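Local atomic coordinates of N5-Carboxyaminoimidazole ribonucleotide synthetase (Staphylococcus aureus subsp. aureus, PDB entry 3ORQ), a protein that catalyses the ATP-dependent carboxylation of 5-aminoimidazole ribonucleotide with bicarbonate to N5-carboxyaminoimidazole ribonucleotide in purine biosynthesis. Residues His249-Phe254 with Leu296-Gln301; Ser196-Arg201 with Tyr288-Thr293; His294-Ala297 with Leu303-Ser306; Asn5-Lys10 with Lys95-Gln100; Ile77-Glu82 with Tyr102-Leu107. All coordinates share one frame; numbering follows the deposited sequence.

Contact 1. Residues His249-Phe254 with Leu296-Gln301; sequences HFIGTF and LAVTGQ
Gly252 and Ala297 bring the start of strand 252-261 against the last turn of helix 290-298, their CA atoms only 4.9 Å apart. At Gly252 the backbone itself is the docking surface: Ala297 CB points at the strand and rests on Gly252 CA at 3.5 Å, with Gly252 N slightly farther off at 3.7 Å. The positive phi of Gly252 (78°) is one that favours glycine, and with no side chain on this residue the methyl meets the main chain directly. Beside this methyl-on-backbone contact lies a looser apolar one. Ile251 uses its short branch, CG2, to reach Val298 CG2 at 4.4 Å and the carbonyl oxygen of Ala297 at 4.2 Å. The helix then stops at Gly300 in a Schellman motif: Gly300 N bonds to Ala297 O, and Gln301 N returns to Leu296 O at 2.8 Å. Gln301 also folds its amide back, NE2 donating to Thr299 O from above the carbonyl plane rather than along a lone pair. Ala297 touches Thr200 of strand 191-201 as well. Polar links between strand and helix are made nearby, Thr253 N to His294 ND1 and Thr253 OG1 to Gln290 O. The contact itself is buried and made by a methyl, a glycine backbone and two branched side chains, so it rests on van der Waals packing.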
# COMPACT_ATOMS: atom_id res chain seq x y z
N HIS A 249 -7.46 -15.30 23.97
CA HIS A 249 -6.82 -14.01 23.88
C HIS A 249 -6.40 -13.73 22.44
O HIS A 249 -5.61 -14.47 21.86
CB HIS A 249 -5.60 -13.97 24.79
CG HIS A 249 -4.83 -12.69 24.71
ND1 HIS A 249 -5.34 -11.49 25.16
CD2 HIS A 249 -3.59 -12.41 24.22
CE1 HIS A 249 -4.44 -10.53 24.97
NE2 HIS A 249 -3.37 -11.07 24.40
N PHE A 250 -6.92 -12.65 21.87
CA PHE A 250 -6.47 -12.13 20.57
C PHE A 250 -5.86 -10.76 20.67
O PHE A 250 -6.45 -9.86 21.27
CB PHE A 250 -7.67 -12.05 19.63
CG PHE A 250 -8.18 -13.39 19.20
CD1 PHE A 250 -7.44 -14.18 18.29
CD2 PHE A 250 -9.37 -13.90 19.73
CE1 PHE A 250 -7.91 -15.43 17.88
CE2 PHE A 250 -9.84 -15.15 19.34
CZ PHE A 250 -9.13 -15.91 18.43
N ILE A 251 -4.68 -10.58 20.08
CA ILE A 251 -4.15 -9.26 19.74
C ILE A 251 -3.81 -9.27 18.24
O ILE A 251 -3.51 -10.33 17.68
CB ILE A 251 -2.90 -8.91 20.56
CG1 ILE A 251 -3.28 -8.62 22.03
CG2 ILE A 251 -2.20 -7.68 19.95
CD1 ILE A 251 -4.31 -7.51 22.19
N GLY A 252 -3.92 -8.11 17.59
CA GLY A 252 -3.78 -7.97 16.15
C GLY A 252 -5.05 -8.43 15.42
O GLY A 252 -6.13 -8.54 16.00
N THR A 253 -4.92 -8.73 14.14
CA THR A 253 -6.09 -9.11 13.35
C THR A 253 -6.37 -10.60 13.45
O THR A 253 -5.45 -11.43 13.39
CB THR A 253 -5.87 -8.65 11.89
OG1 THR A 253 -5.91 -7.21 11.90
CG2 THR A 253 -6.95 -9.19 10.92
N PHE A 254 -7.65 -10.95 13.61
CA PHE A 254 -8.08 -12.36 13.46
C PHE A 254 -9.39 -12.36 12.70
O PHE A 254 -10.01 -11.32 12.52
CB PHE A 254 -8.21 -13.05 14.83
CG PHE A 254 -9.22 -12.42 15.73
CD1 PHE A 254 -8.93 -11.25 16.43
CD2 PHE A 254 -10.46 -12.99 15.88
CE1 PHE A 254 -9.89 -10.64 17.26
CE2 PHE A 254 -11.44 -12.39 16.73
CZ PHE A 254 -11.14 -11.21 17.41
N LEU A 296 -0.67 -1.75 13.76
CA LEU A 296 -1.04 -0.79 14.80
C LEU A 296 -1.22 -1.52 16.13
O LEU A 296 -0.68 -1.09 17.15
CB LEU A 296 -2.33 -0.03 14.41
CG LEU A 296 -2.23 1.08 13.36
CD1 LEU A 296 -3.62 1.56 13.06
CD2 LEU A 296 -1.28 2.25 13.83
N ALA A 297 -1.97 -2.61 16.07
CA ALA A 297 -2.31 -3.43 17.24
C ALA A 297 -1.08 -4.00 17.91
O ALA A 297 -0.80 -3.79 19.09
CB ALA A 297 -3.20 -4.57 16.78
N VAL A 298 -0.30 -4.69 17.12
CA VAL A 298 0.84 -5.43 17.59
C VAL A 298 1.92 -4.50 18.13
O VAL A 298 2.68 -4.89 19.05
CB VAL A 298 1.24 -6.34 16.40
CG1 VAL A 298 2.66 -6.16 15.88
CG2 VAL A 298 0.72 -7.74 16.60
N THR A 299 2.02 -3.28 17.58
CA THR A 299 3.03 -2.32 18.07
C THR A 299 2.43 -1.49 19.21
O THR A 299 3.09 -0.57 19.73
CB THR A 299 3.55 -1.37 16.94
OG1 THR A 299 2.44 -0.64 16.36
CG2 THR A 299 4.29 -2.18 15.82
N GLY A 300 1.20 -1.82 19.59
CA GLY A 300 0.58 -1.25 20.80
C GLY A 300 0.02 0.17 20.60
O GLY A 300 -0.14 0.89 21.58
N GLN A 301 -0.27 0.56 19.35
CA GLN A 301 -0.85 1.88 19.05
C GLN A 301 -2.36 1.86 19.25
O GLN A 301 -2.97 0.80 19.35
CB GLN A 301 -0.56 2.29 17.61
CG GLN A 301 0.93 2.09 17.11
CD GLN A 301 1.87 2.92 17.85
OE1 GLN A 301 1.82 4.15 17.77
NE2 GLN A 301 2.73 2.29 18.63

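Contact 2. Residues Ser196-Arg201 with Tyr288-Thr293; sequences SLTVTR and YSQFDT
Thr200 and Thr293 face each other where helix 290-298 packs on strand 191-201 of the large antiparallel sheet, in the ATP-grasp fold of this enzyme. Both side chains start out toward the other segment, and they approach at a slant so that their hydroxyls meet: Thr200 OG1 and Thr293 OG1 are hydrogen-bonded at 2.9 Å, with either able to donate. Thr293 carries its hydroxyl between its own backbone N and carbonyl carbon (chi1 56°), which aims it at the strand. Thr200 instead sets its methyl anti to the backbone N, and CG2 lies 3.4 Å from Thr293 O. Thr200 OG1 has a second partner in Thr253 OG1 of the adjacent strand, so a small cluster of threonine hydroxyls is buried between sheet and helix. Two residues back along the strand, Thr198 and Gln290 cross almost perpendicularly. Here the methyl CG2 of Thr198 stands 4.0 Å from Gln290 CB, while Thr198 OG1 turns to Thr255 OG1 in the neighbouring strand. The helix start is secured by a capping box. Ser289 OG, at the N-cap, accepts from Asp292 N and more weakly from Phe291 N; in return Ser289 N donates to Asp292 OD2 at 3.0 Å, reaching the oxygen from 42° above the carboxylate plane.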
# COMPACT_ATOMS: atom_id res chain seq x y z
N SER A 196 -17.77 -13.83 6.76
CA SER A 196 -16.70 -13.76 7.76
C SER A 196 -16.60 -12.34 8.27
O SER A 196 -17.07 -11.39 7.64
CB SER A 196 -15.36 -14.21 7.17
OG SER A 196 -14.84 -13.27 6.24
N LEU A 197 -16.00 -12.21 9.44
CA LEU A 197 -15.88 -10.95 10.13
C LEU A 197 -14.40 -10.83 10.53
O LEU A 197 -13.86 -11.64 11.28
CB LEU A 197 -16.75 -10.95 11.38
CG LEU A 197 -16.93 -9.60 12.06
CD1 LEU A 197 -17.61 -8.59 11.14
CD2 LEU A 197 -17.72 -9.77 13.34
N THR A 198 -13.73 -9.85 9.94
CA THR A 198 -12.33 -9.60 10.27
C THR A 198 -12.28 -8.55 11.41
O THR A 198 -13.05 -7.59 11.40
CB THR A 198 -11.60 -9.20 9.03
OG1 THR A 198 -11.57 -10.35 8.15
CG2 THR A 198 -10.16 -8.72 9.37
N VAL A 199 -11.41 -8.77 12.39
CA VAL A 199 -11.43 -8.01 13.63
C VAL A 199 -10.00 -7.67 14.03
O VAL A 199 -9.06 -8.42 13.71
CB VAL A 199 -12.07 -8.84 14.82
CG1 VAL A 199 -12.16 -8.03 16.11
CG2 VAL A 199 -13.44 -9.41 14.47
N THR A 200 -9.83 -6.56 14.75
CA THR A 200 -8.49 -6.29 15.28
C THR A 200 -8.62 -5.91 16.73
O THR A 200 -9.46 -5.09 17.10
CB THR A 200 -7.75 -5.14 14.52
OG1 THR A 200 -7.67 -5.43 13.11
CG2 THR A 200 -6.29 -5.03 15.06
N ARG A 201 -7.77 -6.49 17.55
CA ARG A 201 -7.81 -6.19 18.99
C ARG A 201 -6.46 -5.66 19.37
O ARG A 201 -5.44 -6.19 18.92
CB ARG A 201 -8.10 -7.47 19.79
CG ARG A 201 -9.44 -7.40 20.51
CD ARG A 201 -9.57 -8.56 21.51
NE ARG A 201 -9.62 -8.05 22.85
CZ ARG A 201 -8.71 -8.23 23.79
NH1 ARG A 201 -7.62 -8.97 23.57
NH2 ARG A 201 -8.90 -7.65 24.98
N TYR A 288 -8.62 1.82 6.21
CA TYR A 288 -7.52 1.07 6.84
C TYR A 288 -7.61 -0.35 6.29
O TYR A 288 -8.71 -0.85 6.04
CB TYR A 288 -7.68 0.96 8.35
CG TYR A 288 -7.72 2.29 9.11
CD1 TYR A 288 -8.95 2.93 9.35
CD2 TYR A 288 -6.56 2.88 9.60
CE1 TYR A 288 -9.03 4.12 10.03
CE2 TYR A 288 -6.61 4.14 10.28
CZ TYR A 288 -7.87 4.73 10.48
OH TYR A 288 -7.99 5.92 11.16
N SER A 289 -6.48 -1.03 6.11
CA SER A 289 -6.54 -2.44 5.70
C SER A 289 -6.32 -3.32 6.90
O SER A 289 -5.87 -2.85 7.92
CB SER A 289 -5.48 -2.76 4.62
OG SER A 289 -4.23 -3.07 5.22
N GLN A 290 -6.58 -4.60 6.75
CA GLN A 290 -6.45 -5.52 7.87
C GLN A 290 -5.00 -5.67 8.28
O GLN A 290 -4.71 -6.07 9.42
CB GLN A 290 -7.09 -6.88 7.54
CG GLN A 290 -6.58 -7.57 6.30
CD GLN A 290 -6.97 -9.03 6.22
OE1 GLN A 290 -6.85 -9.64 5.16
NE2 GLN A 290 -7.39 -9.60 7.33
N PHE A 291 -4.09 -5.35 7.37
CA PHE A 291 -2.64 -5.35 7.69
C PHE A 291 -2.22 -4.07 8.43
O PHE A 291 -1.40 -4.15 9.36
CB PHE A 291 -1.78 -5.58 6.42
CG PHE A 291 -2.18 -6.81 5.68
CD1 PHE A 291 -1.82 -8.06 6.18
CD2 PHE A 291 -3.07 -6.73 4.58
CE1 PHE A 291 -2.24 -9.23 5.53
CE2 PHE A 291 -3.49 -7.89 3.92
CZ PHE A 291 -3.06 -9.14 4.39
N ASP A 292 -2.77 -2.90 8.03
CA ASP A 292 -2.46 -1.68 8.75
C ASP A 292 -2.86 -1.85 10.21
O ASP A 292 -2.05 -1.63 11.10
CB ASP A 292 -3.21 -0.47 8.18
CG ASP A 292 -2.87 -0.18 6.72
OD1 ASP A 292 -1.70 -0.44 6.27
OD2 ASP A 292 -3.81 0.28 6.01
N THR A 293 -4.10 -2.23 10.46
CA THR A 293 -4.54 -2.39 11.85
C THR A 293 -3.74 -3.53 12.56
O THR A 293 -3.51 -3.48 13.74
CB THR A 293 -6.04 -2.63 11.95
OG1 THR A 293 -6.39 -3.77 11.15
CG2 THR A 293 -6.82 -1.44 11.43

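Contact 3. Residues His294-Ala297 with Leu303-Ser306; sequences HILA and LPNS
Leu303 inserts the end of its side chain against helix 290-298 from the loop that follows it. From CB, which starts out alongside the helix rather than facing it, the chain bends inward at CG; that atom is anti to the carbonyl carbon and lies beside the backbone N (chi1 -68°). The two methyls then part company. CD2 settles onto the helix, 3.8 Å from Leu296 CB and 3.9 Å from Ala297 N, with Ala297 CB at 4.2 Å, and so occupies the step between two consecutive helical residues. CD1 turns instead to strand 191-201, where it packs on Thr200 O. One side chain therefore fills the angle between helix and sheet, its branches divided between them. Next in the loop, Pro304 adds a smaller patch: its ring carbon CD meets Leu296 CD1 at 4.1 Å, the two side chains lying aslant. The side chains meet by van der Waals packing alone, and the polar backbone of the loop is anchored on other groups, with Leu303 N bonded to Gln206 OE1 and Pro304 O to Thr208 OG1. Pro334 of the second subunit packs on both Leu296 and Pro304, so this patch continues into the dimer interface. This is helix-to-loop packing: after helix 290-298 ends, the connection toward strand 313-319 folds back and buries Leu303 against the helix's last turns.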
# COMPACT_ATOMS: atom_id res chain seq x y z
N HIS A 294 -3.28 -4.53 11.83
CA HIS A 294 -2.51 -5.57 12.48
C HIS A 294 -1.25 -4.98 13.09
O HIS A 294 -0.90 -5.26 14.25
CB HIS A 294 -2.14 -6.69 11.50
CG HIS A 294 -1.53 -7.88 12.17
ND1 HIS A 294 -2.28 -8.84 12.82
CD2 HIS A 294 -0.24 -8.28 12.31
CE1 HIS A 294 -1.49 -9.78 13.30
NE2 HIS A 294 -0.25 -9.46 13.02
N ILE A 295 -0.56 -4.14 12.31
CA ILE A 295 0.69 -3.50 12.78
C ILE A 295 0.41 -2.51 13.90
O ILE A 295 1.19 -2.41 14.89
CB ILE A 295 1.36 -2.72 11.62
CG1 ILE A 295 1.63 -3.66 10.44
CG2 ILE A 295 2.68 -2.04 12.13
CD1 ILE A 295 2.39 -5.00 10.83
N LEU A 296 -0.67 -1.75 13.76
CA LEU A 296 -1.04 -0.79 14.80
C LEU A 296 -1.22 -1.52 16.13
O LEU A 296 -0.68 -1.09 17.15
CB LEU A 296 -2.33 -0.03 14.41
CG LEU A 296 -2.23 1.08 13.36
CD1 LEU A 296 -3.62 1.56 13.06
CD2 LEU A 296 -1.28 2.25 13.83
N ALA A 297 -1.97 -2.61 16.07
CA ALA A 297 -2.31 -3.43 17.24
C ALA A 297 -1.08 -4.00 17.91
O ALA A 297 -0.80 -3.79 19.09
CB ALA A 297 -3.20 -4.57 16.78
N LEU A 303 -6.16 2.01 17.92
CA LEU A 303 -6.80 1.47 16.73
C LEU A 303 -7.89 2.44 16.38
O LEU A 303 -8.42 3.07 17.26
CB LEU A 303 -7.46 0.10 17.01
CG LEU A 303 -6.46 -1.03 17.30
CD1 LEU A 303 -7.11 -2.36 17.62
CD2 LEU A 303 -5.57 -1.18 16.08
N PRO A 304 -8.24 2.57 15.09
CA PRO A 304 -9.41 3.42 14.80
C PRO A 304 -10.64 2.76 15.40
O PRO A 304 -10.69 1.53 15.46
CB PRO A 304 -9.48 3.38 13.30
CG PRO A 304 -8.78 2.04 12.93
CD PRO A 304 -7.65 1.99 13.89
N ASN A 305 -11.61 3.55 15.85
CA ASN A 305 -12.82 3.02 16.46
C ASN A 305 -13.71 2.34 15.46
O ASN A 305 -14.40 1.39 15.81
CB ASN A 305 -13.58 4.12 17.20
CG ASN A 305 -12.82 4.63 18.42
OD1 ASN A 305 -12.75 5.84 18.68
ND2 ASN A 305 -12.19 3.70 19.17
N SER A 306 -13.71 2.82 14.22
CA SER A 306 -14.48 2.13 13.19
C SER A 306 -13.72 2.08 11.89
O SER A 306 -12.77 2.83 11.68
CB SER A 306 -15.87 2.78 12.98
OG SER A 306 -15.71 4.01 12.30

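Contact 4. Residues Asn5-Lys10 with Lys95-Gln100; sequences NFNKLK and KYNIPQ
Phe6 and Pro99 join the N-terminal loop ahead of strand 14-18 to the loop that follows helix 86-95. The proline ring lies over one face of the phenylalanine in a CH-pi contact, Pro99 CB standing 3.6 Å from the ring centroid and only 3° off its normal. Pro99 CG is displaced toward one side of the ring and approaches Phe6 CD1 at 3.6 Å. Phe6 presents this face because its CG lies between the backbone N and the carbonyl carbon (chi1 57°). Both loops border strand 76-79, an outer strand of the parallel, Rossmann-like sheet in the preATP-grasp part of the chain; Leu9, Asn97 and Pro99 all touch Val76 there. The second link is polar and runs through water: one molecule donates to Asn7 O at 2.9 Å and accepts from Asn97 ND2 at 2.8 Å. Asn97 ND2 also bonds to Asp75 O, so its amide ties the water to the chain just before the strand. Asn7 CB lies 4.1 Å from Asn97 ND2.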
# COMPACT_ATOMS: atom_id res chain seq x y z
N ASN A 5 -2.31 -4.81 28.72
CA ASN A 5 -1.51 -3.66 28.30
C ASN A 5 -0.05 -4.04 28.07
O ASN A 5 0.52 -4.80 28.85
CB ASN A 5 -1.61 -2.51 29.27
CG ASN A 5 -3.03 -2.09 29.50
OD1 ASN A 5 -3.56 -1.23 28.76
ND2 ASN A 5 -3.69 -2.69 30.51
N PHE A 6 0.53 -3.53 26.97
CA PHE A 6 1.85 -3.97 26.54
C PHE A 6 2.65 -2.87 25.82
O PHE A 6 2.17 -1.76 25.62
CB PHE A 6 1.71 -5.23 25.70
CG PHE A 6 0.81 -5.07 24.52
CD1 PHE A 6 1.31 -4.53 23.31
CD2 PHE A 6 -0.52 -5.48 24.59
CE1 PHE A 6 0.48 -4.40 22.18
CE2 PHE A 6 -1.38 -5.34 23.48
CZ PHE A 6 -0.88 -4.79 22.26
N ASN A 7 3.90 -3.16 25.48
CA ASN A 7 4.79 -2.12 24.94
C ASN A 7 4.21 -1.33 23.79
O ASN A 7 3.68 -1.91 22.81
CB ASN A 7 6.09 -2.72 24.51
CG ASN A 7 6.91 -3.23 25.68
OD1 ASN A 7 6.50 -3.15 26.85
ND2 ASN A 7 8.08 -3.77 25.37
N LYS A 8 4.29 -0.01 23.92
CA LYS A 8 3.99 0.92 22.84
C LYS A 8 5.27 1.17 22.07
O LYS A 8 6.18 1.81 22.59
CB LYS A 8 3.36 2.23 23.36
CG LYS A 8 1.93 2.02 23.92
CD LYS A 8 1.30 3.31 24.48
CE LYS A 8 -0.12 2.99 25.04
NZ LYS A 8 -0.71 3.97 26.00
N LEU A 9 5.35 0.62 20.86
CA LEU A 9 6.57 0.74 20.03
C LEU A 9 6.44 1.87 19.01
O LEU A 9 5.41 1.98 18.31
CB LEU A 9 6.87 -0.56 19.27
CG LEU A 9 7.09 -1.81 20.14
CD1 LEU A 9 7.16 -3.00 19.22
CD2 LEU A 9 8.34 -1.66 21.03
N LYS A 10 7.49 2.66 18.90
CA LYS A 10 7.51 3.81 17.99
C LYS A 10 8.23 3.46 16.71
O LYS A 10 9.04 2.51 16.67
CB LYS A 10 8.17 5.03 18.67
CG LYS A 10 7.32 5.59 19.89
CD LYS A 10 8.12 6.65 20.65
CE LYS A 10 7.21 7.59 21.41
NZ LYS A 10 6.75 7.00 22.68
N LYS A 95 10.25 -15.18 26.73
CA LYS A 95 11.51 -14.48 26.68
C LYS A 95 11.44 -13.16 25.90
O LYS A 95 12.19 -12.24 26.18
CB LYS A 95 12.58 -15.38 26.06
CG LYS A 95 13.99 -14.86 26.23
CD LYS A 95 15.04 -15.87 25.71
CE LYS A 95 16.47 -15.39 26.03
NZ LYS A 95 17.48 -15.77 24.98
N TYR A 96 10.55 -13.07 24.92
CA TYR A 96 10.45 -11.87 24.09
C TYR A 96 9.05 -11.29 24.07
O TYR A 96 8.17 -11.82 24.67
CB TYR A 96 10.87 -12.20 22.66
CG TYR A 96 12.20 -12.90 22.59
CD1 TYR A 96 13.40 -12.17 22.67
CD2 TYR A 96 12.27 -14.31 22.47
CE1 TYR A 96 14.65 -12.82 22.65
CE2 TYR A 96 13.50 -14.96 22.43
CZ TYR A 96 14.69 -14.21 22.54
OH TYR A 96 15.91 -14.86 22.50
N ASN A 97 8.87 -10.18 23.35
CA ASN A 97 7.58 -9.48 23.33
C ASN A 97 6.67 -9.95 22.20
O ASN A 97 6.91 -9.64 20.99
CB ASN A 97 7.82 -7.97 23.26
CG ASN A 97 6.53 -7.19 23.17
OD1 ASN A 97 5.57 -7.51 23.86
ND2 ASN A 97 6.49 -6.18 22.31
N ILE A 98 5.64 -10.71 22.59
CA ILE A 98 4.67 -11.29 21.66
C ILE A 98 3.27 -11.12 22.28
O ILE A 98 2.74 -12.03 22.92
CB ILE A 98 4.92 -12.79 21.39
CG1 ILE A 98 6.44 -13.07 21.15
CG2 ILE A 98 4.07 -13.34 20.17
CD1 ILE A 98 6.76 -14.53 20.68
N PRO A 99 2.68 -9.94 22.11
CA PRO A 99 1.43 -9.65 22.77
C PRO A 99 0.32 -10.61 22.34
O PRO A 99 -0.64 -10.78 23.07
CB PRO A 99 1.11 -8.23 22.32
CG PRO A 99 2.38 -7.67 21.83
CD PRO A 99 3.17 -8.81 21.31
N GLN A 100 0.47 -11.23 21.17
CA GLN A 100 -0.48 -12.26 20.71
C GLN A 100 -0.50 -13.53 21.56
O GLN A 100 -1.49 -14.28 21.52
CB GLN A 100 -0.19 -12.62 19.25
CG GLN A 100 -0.71 -11.62 18.26
CD GLN A 100 -0.22 -11.93 16.86
OE1 GLN A 100 0.98 -11.81 16.56
NE2 GLN A 100 -1.13 -12.37 15.99
O HOH W 1 4.47 -4.34 21.50

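Contact 5. Residues Ile77-Glu82 with Tyr102-Leu107; sequences ITYEFE and YQAIQL
Tyr79 and Ile105 form the apolar heart of this contact, the isoleucine reaching from helix 103-109 over one face of the tyrosine ring. Its terminal CD1 is 3.9 Å from the ring centroid and 28° off the normal, a CH-pi approach displaced toward Tyr79 CE1, which it meets at 3.5 Å. Ile105 CG1 follows the ring toward its hydroxyl end and lies 3.6 Å from Tyr79 CZ. The side chains come from opposite directions and overlap; a first torsion that sets CG between the backbone N and the carbonyl carbon (chi1 42°) turns the phenol toward the helix. CD1 also packs on the backbone of the loop after the strand, 3.8 Å from Glu82 CA, and Ala104 CB borders the tyrosine hydroxyl.

The polar part depends on a single water. It is bonded to Tyr79 OH at 2.8 Å and accepts from Ile105 N at 3.0 Å, so a backbone N-H in the first turn of the helix is satisfied and linked to the phenol. Glu82 directs its carboxylate away from the helix to a salt bridge with Arg274; its side chain is about 7 Å from the bound ADP.

Strand 76-79 is an outer strand of the parallel sheet, bonded to strand 14-18 on its inner side. Ile105 also touches Leu89, so the start of helix 103-109 packs against helix 86-95 as well as this strand.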
# COMPACT_ATOMS: atom_id res chain seq x y z
N ILE A 77 7.22 -9.64 18.14
CA ILE A 77 7.15 -10.75 17.17
C ILE A 77 5.69 -11.11 16.91
O ILE A 77 4.90 -11.22 17.85
CB ILE A 77 7.93 -11.99 17.63
CG1 ILE A 77 9.43 -11.72 17.69
CG2 ILE A 77 7.70 -13.16 16.72
CD1 ILE A 77 10.13 -12.74 18.50
N THR A 78 5.34 -11.23 15.63
CA THR A 78 4.00 -11.68 15.23
C THR A 78 4.17 -12.85 14.27
O THR A 78 5.29 -13.23 13.93
CB THR A 78 3.17 -10.55 14.57
OG1 THR A 78 1.84 -11.03 14.27
CG2 THR A 78 3.85 -10.02 13.29
N TYR A 79 3.07 -13.45 13.85
CA TYR A 79 3.18 -14.63 13.02
C TYR A 79 2.16 -14.50 11.96
O TYR A 79 1.12 -13.85 12.15
CB TYR A 79 2.95 -15.94 13.81
CG TYR A 79 1.83 -15.88 14.80
CD1 TYR A 79 0.50 -16.03 14.39
CD2 TYR A 79 2.07 -15.66 16.15
CE1 TYR A 79 -0.56 -15.93 15.32
CE2 TYR A 79 0.99 -15.61 17.10
CZ TYR A 79 -0.29 -15.73 16.66
OH TYR A 79 -1.30 -15.67 17.55
N GLU A 80 2.44 -15.16 10.85
CA GLU A 80 1.70 -15.03 9.62
C GLU A 80 0.86 -16.29 9.38
O GLU A 80 -0.11 -16.25 8.63
CB GLU A 80 2.72 -14.81 8.47
CG GLU A 80 2.13 -14.73 7.12
CD GLU A 80 2.67 -15.74 6.12
OE1 GLU A 80 2.24 -15.67 4.96
OE2 GLU A 80 3.48 -16.60 6.47
N PHE A 81 1.20 -17.40 10.00
CA PHE A 81 0.43 -18.61 9.77
C PHE A 81 0.48 -19.51 11.02
O PHE A 81 1.44 -19.49 11.77
CB PHE A 81 0.97 -19.34 8.51
CG PHE A 81 -0.11 -20.00 7.63
CD1 PHE A 81 -0.82 -19.26 6.68
CD2 PHE A 81 -0.36 -21.39 7.71
CE1 PHE A 81 -1.79 -19.87 5.85
CE2 PHE A 81 -1.33 -22.02 6.88
CZ PHE A 81 -2.04 -21.26 5.95
N GLU A 82 -0.58 -20.29 11.24
CA GLU A 82 -0.71 -21.15 12.42
C GLU A 82 0.27 -22.32 12.45
O GLU A 82 0.16 -23.19 13.29
CB GLU A 82 -2.13 -21.71 12.48
CG GLU A 82 -3.20 -20.68 12.22
CD GLU A 82 -3.76 -20.73 10.82
OE1 GLU A 82 -2.98 -20.60 9.85
OE2 GLU A 82 -4.99 -20.90 10.70
N TYR A 102 0.36 -17.38 23.12
CA TYR A 102 0.42 -18.69 22.46
C TYR A 102 -0.94 -19.40 22.53
O TYR A 102 -1.14 -20.42 21.87
CB TYR A 102 1.51 -19.58 23.07
CG TYR A 102 1.22 -19.94 24.51
CD1 TYR A 102 1.47 -19.02 25.54
CD2 TYR A 102 0.61 -21.16 24.84
CE1 TYR A 102 1.18 -19.32 26.86
CE2 TYR A 102 0.32 -21.47 26.17
CZ TYR A 102 0.60 -20.53 27.18
OH TYR A 102 0.32 -20.81 28.50
N GLN A 103 -1.87 -18.87 23.30
CA GLN A 103 -3.15 -19.54 23.50
C GLN A 103 -3.94 -19.64 22.19
O GLN A 103 -4.52 -20.68 21.89
CB GLN A 103 -3.99 -18.82 24.58
CG GLN A 103 -5.32 -19.50 24.87
CD GLN A 103 -6.32 -18.59 25.58
OE1 GLN A 103 -6.31 -17.38 25.37
NE2 GLN A 103 -7.21 -19.18 26.40
N ALA A 104 -3.99 -18.54 21.45
CA ALA A 104 -4.77 -18.52 20.22
C ALA A 104 -4.27 -19.65 19.35
O ALA A 104 -5.05 -20.50 18.91
CB ALA A 104 -4.63 -17.18 19.50
N ILE A 105 -2.96 -19.68 19.12
CA ILE A 105 -2.35 -20.68 18.27
C ILE A 105 -2.57 -22.07 18.77
O ILE A 105 -3.03 -22.90 18.01
CB ILE A 105 -0.84 -20.47 18.09
CG1 ILE A 105 -0.57 -19.23 17.24
CG2 ILE A 105 -0.21 -21.72 17.48
CD1 ILE A 105 -0.82 -19.39 15.74
N GLN A 106 -2.24 -22.34 20.03
CA GLN A 106 -2.39 -23.68 20.63
C GLN A 106 -3.77 -24.27 20.35
O GLN A 106 -3.93 -25.42 19.95
CB GLN A 106 -2.18 -23.61 22.15
CG GLN A 106 -2.53 -24.91 22.94
CD GLN A 106 -2.71 -24.67 24.46
OE1 GLN A 106 -2.24 -23.68 25.02
NE2 GLN A 106 -3.41 -25.60 25.11
N LEU A 107 -4.76 -23.43 20.59
CA LEU A 107 -6.12 -23.86 20.68
C LEU A 107 -6.74 -23.94 19.28
O LEU A 107 -7.51 -24.86 18.99
CB LEU A 107 -6.82 -22.88 21.59
CG LEU A 107 -8.23 -23.10 22.06
CD1 LEU A 107 -8.50 -22.16 23.24
CD2 LEU A 107 -9.14 -22.82 20.87
O HOH W 2 -1.36 -17.23 19.93

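In the fold
Contacts 1, 2 and 3 all use helix 290-298: the first two set it on the neighbouring strands 252-261 and 191-201 of the antiparallel sheet, and the third folds the following loop onto it. Contacts 4 and 5 instead gather around strand 76-79 of the parallel sheet. Contact 4 is the surface member, whereas the others are buried. Chemistry differs accordingly: contacts 1 and 3 are apolar, contact 2 has a direct hydroxyl pair, and contacts 4 and 5 each combine a CH-pi approach with a bridging water. The two groups meet through His294, bonded to Thr78, and through His249, bonded to Pro99 and Gln103.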